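Side-chain contacts in polyguluronate lyase (Corynebacterium sp., PDB 1UAI), which probably cleaves the poly(alpha-L-guluronate) blocks of alginate as a lyase built on a jellyroll beta-sandwich: residues 40-43 and 44-48; 11-14 and 15-18; 22-25 and 26-29. All blocks are in the same frame, centred on the assembly; numbering follows the deposited sequence.

Overall arrangement
From the N terminus, the first contact met is interaction 2, where residues 11-18 turn through an Asx turn into strand 16-20. That strand ends at L20, and interaction 3 closes the loop to strand 27-31, its antiparallel neighbour in the larger sheet. Interaction 1 then closes the loop leading to strand 45-47, at the border of the seven-stranded sheet. The three follow in series, none nested or crossing. Side chains tie them: F45 CZ lies 3.9 Å from L13 CD1, and W44 NE1 lies 3.4 Å from I22 CG2. Interaction 1 thus touches both others, whereas interactions 2 and 3, with centres about 20 Å apart, share only their place along the chain and in one sheet.

Interaction 1. Residues 40-43 and 44-48; sequences ATAP and WFQVN
T41 and F45 are joined by a reciprocal pair of backbone hydrogen bonds that closes the tight turn A42-W44. T41 N gives its proton to F45 O over 2.9 Å at a nearly straight 172°, and F45 N returns one to T41 O, also at 2.9 Å. W44 and F45 together stand opposite the single residue T41, and W44 N, though 3.1 Å from T41 O, is too badly angled to bond it: a classic beta bulge. The peptide bond before P43 is cis, and the proline ring lies over one face of the W44 indole: P43 CG stands 3.8 Å from the centroid of the six-membered ring of W44, 7° off its normal, a CH-pi contact. T41 OG1 comes instead to the indole edge, near the ring plane, while T41 CG2 meets F45 CB.

The amide of Q46 folds back over the turn. With CG between the backbone N and the carbonyl carbon (chi1 63°), the chain then runs extended, bringing OE1 to 3.1 Å from A42 CB and 3.2 Å from P43 CA. These neighbours are carbons, so OE1 rests against the A42 methyl and the P43 CA-H without a hydrogen bond to either. At the other end of the amide, Q46 NE2 donates in the amide plane to V47 O at 3.0 Å, which restrains the rotation of the group. Two further carbonyls find partners on other strands: P43 O accepts from Q55 NE2, and W44 O is hydrogen-bonded to S73 OG.

Strand 45-47 borders the seven-stranded sheet beside strand 54-59, with backbone hydrogen bonds from Q46 to Q55 and, just ahead of the strand, from W44 to R57, while the ring of F45 meets F56 and packs on V18 and L20 of strand 16-20.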
# COMPACT_ATOMS: atom_id res chain seq x y z
N ALA A 40 -2.59 -16.96 -3.93
CA ALA A 40 -3.62 -16.35 -3.10
C ALA A 40 -3.52 -16.97 -1.72
O ALA A 40 -3.15 -18.14 -1.58
CB ALA A 40 -5.01 -16.60 -3.69
N THR A 41 -3.81 -16.18 -0.70
CA THR A 41 -3.80 -16.68 0.67
C THR A 41 -4.85 -15.90 1.46
O THR A 41 -4.65 -14.75 1.84
CB THR A 41 -2.40 -16.54 1.33
OG1 THR A 41 -2.44 -17.07 2.66
CG2 THR A 41 -1.94 -15.09 1.37
N ALA A 42 -5.99 -16.55 1.67
CA ALA A 42 -7.11 -15.93 2.38
C ALA A 42 -6.84 -15.88 3.88
O ALA A 42 -6.31 -16.82 4.46
CB ALA A 42 -8.39 -16.72 2.12
N PRO A 43 -7.23 -14.77 4.54
CA PRO A 43 -7.89 -13.58 4.00
C PRO A 43 -6.93 -12.43 3.69
O PRO A 43 -7.36 -11.35 3.29
CB PRO A 43 -8.84 -13.21 5.12
CG PRO A 43 -7.96 -13.44 6.33
CD PRO A 43 -7.30 -14.78 6.01
N TRP A 44 -5.64 -12.67 3.87
CA TRP A 44 -4.62 -11.63 3.70
C TRP A 44 -4.39 -11.07 2.31
O TRP A 44 -4.10 -9.88 2.16
CB TRP A 44 -3.29 -12.13 4.26
CG TRP A 44 -3.44 -13.03 5.44
CD1 TRP A 44 -3.07 -14.33 5.53
CD2 TRP A 44 -4.06 -12.70 6.69
NE1 TRP A 44 -3.41 -14.85 6.76
CE2 TRP A 44 -4.03 -13.86 7.49
CE3 TRP A 44 -4.65 -11.54 7.21
CZ2 TRP A 44 -4.56 -13.90 8.79
CZ3 TRP A 44 -5.18 -11.57 8.50
CH2 TRP A 44 -5.13 -12.75 9.27
N PHE A 45 -4.49 -11.91 1.29
CA PHE A 45 -4.24 -11.50 -0.09
C PHE A 45 -5.08 -12.41 -0.97
O PHE A 45 -4.69 -13.53 -1.29
CB PHE A 45 -2.75 -11.68 -0.39
CG PHE A 45 -2.37 -11.32 -1.80
CD1 PHE A 45 -2.45 -10.00 -2.25
CD2 PHE A 45 -1.91 -12.30 -2.68
CE1 PHE A 45 -2.08 -9.67 -3.55
CE2 PHE A 45 -1.53 -11.97 -3.98
CZ PHE A 45 -1.62 -10.65 -4.42
N GLN A 46 -6.24 -11.91 -1.39
CA GLN A 46 -7.16 -12.69 -2.19
C GLN A 46 -8.07 -11.79 -3.00
O GLN A 46 -8.12 -10.58 -2.78
CB GLN A 46 -8.05 -13.52 -1.26
CG GLN A 46 -8.92 -12.63 -0.36
CD GLN A 46 -10.00 -13.40 0.39
OE1 GLN A 46 -9.74 -14.04 1.41
NE2 GLN A 46 -11.22 -13.34 -0.13
N VAL A 47 -8.78 -12.38 -3.96
CA VAL A 47 -9.75 -11.61 -4.72
C VAL A 47 -10.88 -11.42 -3.71
O VAL A 47 -11.16 -12.33 -2.92
CB VAL A 47 -10.30 -12.41 -5.93
CG1 VAL A 47 -11.43 -11.64 -6.60
CG2 VAL A 47 -9.18 -12.67 -6.92
N ASN A 48 -11.53 -10.26 -3.70
CA ASN A 48 -12.61 -10.07 -2.75
C ASN A 48 -13.81 -10.94 -3.13
O ASN A 48 -13.90 -11.44 -4.25
CB ASN A 48 -13.01 -8.59 -2.64
CG ASN A 48 -13.41 -7.98 -3.97
OD1 ASN A 48 -13.52 -8.66 -4.98
ND2 ASN A 48 -13.63 -6.67 -3.96

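Interaction 2. Residues 11-14 and 15-18; sequences LDLT and DWKV
An Asx turn leads into strand 16-20, and D12, L13 and W16 meet where it delivers the chain to the sheet. The indole of W16 sets CD1 3.6 Å from D12 O, which lies at the ring edge near its plane; L13 CD2 is the nearest side-chain atom of that leucine, 4.3 Å from the same CD1. Placing CG beside the backbone N (chi1 -60°) swings the W16 ring so that its CD1 edge faces the D12 and L13 backbone. D12 O does not bond the indole directly: water 2 donates to it and accepts from W16 NE1 at 3.1 Å, and water 1 likewise links it to D15 N, so two waters grip one carbonyl.

The turn itself is defined by D12 OD1, which accepts from T14 N at 3.0 Å, nearly along the carboxylate C-O axis, and from T14 OG1 at 2.7 Å on its syn lone pair. Two donors thus pin one carboxylate oxygen. Just beyond the Asx turn, W16 N makes a weak bond to L13 O (127°), and that carbonyl also accepts from Q33 NE2. D15 OD1 is held by G82 N. L13 and W16 both pack on L75 of strand 72-79, and W16 continues to L219 and V221 of strand 211-223.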
# COMPACT_ATOMS: atom_id res chain seq x y z
N LEU A 11 -5.84 -7.47 -11.22
CA LEU A 11 -4.89 -6.39 -11.49
C LEU A 11 -3.70 -6.98 -12.23
O LEU A 11 -3.44 -8.18 -12.13
CB LEU A 11 -4.39 -5.79 -10.18
CG LEU A 11 -5.43 -5.26 -9.19
CD1 LEU A 11 -4.75 -4.92 -7.87
CD2 LEU A 11 -6.11 -4.03 -9.77
N ASP A 12 -2.98 -6.16 -12.99
CA ASP A 12 -1.80 -6.64 -13.70
C ASP A 12 -0.67 -6.60 -12.68
O ASP A 12 -0.08 -5.54 -12.43
CB ASP A 12 -1.46 -5.75 -14.89
CG ASP A 12 -0.33 -6.31 -15.73
OD1 ASP A 12 0.42 -7.17 -15.21
OD2 ASP A 12 -0.17 -5.89 -16.90
N LEU A 13 -0.36 -7.75 -12.10
CA LEU A 13 0.68 -7.84 -11.09
C LEU A 13 2.05 -8.23 -11.64
O LEU A 13 2.95 -8.58 -10.88
CB LEU A 13 0.26 -8.83 -10.00
CG LEU A 13 -1.03 -8.48 -9.25
CD1 LEU A 13 -1.28 -9.51 -8.17
CD2 LEU A 13 -0.92 -7.08 -8.65
N THR A 14 2.21 -8.15 -12.96
CA THR A 14 3.47 -8.51 -13.59
C THR A 14 4.69 -7.85 -12.95
O THR A 14 5.66 -8.52 -12.61
CB THR A 14 3.45 -8.16 -15.09
OG1 THR A 14 2.42 -8.90 -15.74
CG2 THR A 14 4.79 -8.48 -15.74
N ASP A 15 4.63 -6.53 -12.78
CA ASP A 15 5.74 -5.80 -12.21
C ASP A 15 5.56 -5.44 -10.74
O ASP A 15 5.74 -4.29 -10.32
CB ASP A 15 6.04 -4.56 -13.05
CG ASP A 15 6.68 -4.91 -14.38
OD1 ASP A 15 7.69 -5.64 -14.36
OD2 ASP A 15 6.18 -4.46 -15.43
N TRP A 16 5.24 -6.47 -9.96
CA TRP A 16 5.04 -6.34 -8.53
C TRP A 16 5.39 -7.65 -7.84
O TRP A 16 5.52 -8.69 -8.48
CB TRP A 16 3.57 -6.05 -8.21
CG TRP A 16 3.03 -4.80 -8.80
CD1 TRP A 16 2.40 -4.67 -10.00
CD2 TRP A 16 3.09 -3.50 -8.23
NE1 TRP A 16 2.07 -3.35 -10.21
CE2 TRP A 16 2.48 -2.61 -9.14
CE3 TRP A 16 3.60 -2.99 -7.03
CZ2 TRP A 16 2.37 -1.24 -8.89
CZ3 TRP A 16 3.49 -1.63 -6.78
CH2 TRP A 16 2.88 -0.77 -7.71
N LYS A 17 5.56 -7.56 -6.53
CA LYS A 17 5.77 -8.73 -5.68
C LYS A 17 4.92 -8.38 -4.46
O LYS A 17 4.57 -7.21 -4.27
CB LYS A 17 7.24 -8.94 -5.29
CG LYS A 17 7.83 -7.95 -4.31
CD LYS A 17 9.21 -8.41 -3.84
CE LYS A 17 9.85 -7.40 -2.90
NZ LYS A 17 11.17 -7.86 -2.38
N VAL A 18 4.56 -9.37 -3.66
CA VAL A 18 3.75 -9.10 -2.49
C VAL A 18 4.44 -9.53 -1.20
O VAL A 18 5.12 -10.56 -1.16
CB VAL A 18 2.36 -9.80 -2.59
CG1 VAL A 18 2.52 -11.31 -2.53
CG2 VAL A 18 1.43 -9.29 -1.49
O HOH W 1 2.40 -4.83 -13.61
O HOH W 2 -0.17 -2.72 -12.23

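Interaction 3. Residues 22-25 and 26-29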
# COMPACT_ATOMS: atom_id res chain seq x y z
N ILE A 22 2.09 -13.02 7.21
CA ILE A 22 2.30 -14.37 7.72
C ILE A 22 3.73 -14.77 7.40
O ILE A 22 4.42 -14.09 6.64
CB ILE A 22 1.32 -15.39 7.07
CG1 ILE A 22 1.46 -15.38 5.55
CG2 ILE A 22 -0.11 -15.07 7.48
CD1 ILE A 22 0.59 -16.40 4.84
N GLY A 23 4.17 -15.88 7.99
CA GLY A 23 5.53 -16.36 7.77
C GLY A 23 6.15 -16.78 9.09
O GLY A 23 5.48 -16.76 10.13
N SER A 24 7.42 -17.17 9.05
CA SER A 24 8.11 -17.57 10.26
C SER A 24 8.47 -16.34 11.08
O SER A 24 8.41 -15.21 10.58
CB SER A 24 9.36 -18.39 9.92
OG SER A 24 10.21 -17.69 9.03
N SER A 25 8.85 -16.56 12.33
CA SER A 25 9.20 -15.48 13.25
C SER A 25 10.08 -14.38 12.65
O SER A 25 11.21 -14.64 12.21
CB SER A 25 9.89 -16.06 14.49
OG SER A 25 10.21 -15.04 15.42
N GLY A 26 9.56 -13.16 12.64
CA GLY A 26 10.30 -12.03 12.12
C GLY A 26 10.67 -12.05 10.65
O GLY A 26 11.53 -11.29 10.22
N LYS A 27 10.03 -12.91 9.88
CA LYS A 27 10.32 -13.01 8.45
C LYS A 27 9.05 -13.06 7.62
O LYS A 27 8.57 -14.13 7.26
CB LYS A 27 11.17 -14.26 8.17
CG LYS A 27 11.63 -14.41 6.73
CD LYS A 27 12.37 -15.73 6.53
CE LYS A 27 12.86 -15.89 5.10
NZ LYS A 27 13.92 -14.90 4.74
N PRO A 28 8.47 -11.89 7.30
CA PRO A 28 7.24 -11.85 6.50
C PRO A 28 7.45 -12.55 5.16
O PRO A 28 8.43 -12.28 4.46
CB PRO A 28 6.98 -10.36 6.33
CG PRO A 28 7.54 -9.78 7.59
CD PRO A 28 8.84 -10.53 7.75
N SER A 29 6.54 -13.44 4.80
CA SER A 29 6.65 -14.15 3.53
C SER A 29 6.42 -13.22 2.35
O SER A 29 5.59 -12.31 2.42
CB SER A 29 5.62 -15.28 3.46
OG SER A 29 5.86 -16.26 4.45
O HOH W 3 8.99 -16.80 6.74
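I22 O receives S29 N at 2.9 Å in a hydrogen bond that is almost straight (175°) and lies in the carbonyl plane. S29 OG also comes to 3.4 Å from I22 O, a weak bond whose proton has another acceptor within reach. It gets there because chi1 of -63° sets it beside the backbone N. G23, with no side chain and a phi of 136°, lets S29 OG and K27 O approach its CA, to 3.3 and 3.8 Å.

Further along, K27 N donates to S24 O over 2.9 Å, closing a type II beta turn from S24 to K27, with G26 at its third position in the positive-phi conformation that glycine favours. It lies in the loop of the hairpin connection between strands 16-20 and 27-31, in which the chain turns a corner at G23. Across the ends of the turn, S24 OG lies against the K27 chain, 3.7 Å from CB and 3.8 Å from CD. Water 3 links the two arms, accepting from S24 N and donating to K27 O, each at 2.8 Å.

In the outer shell, G26 forms a backbone hydrogen bond with S66 and S29 one with L20, while P28 rests on V63 and the I22 side chain lies against T41 and W44.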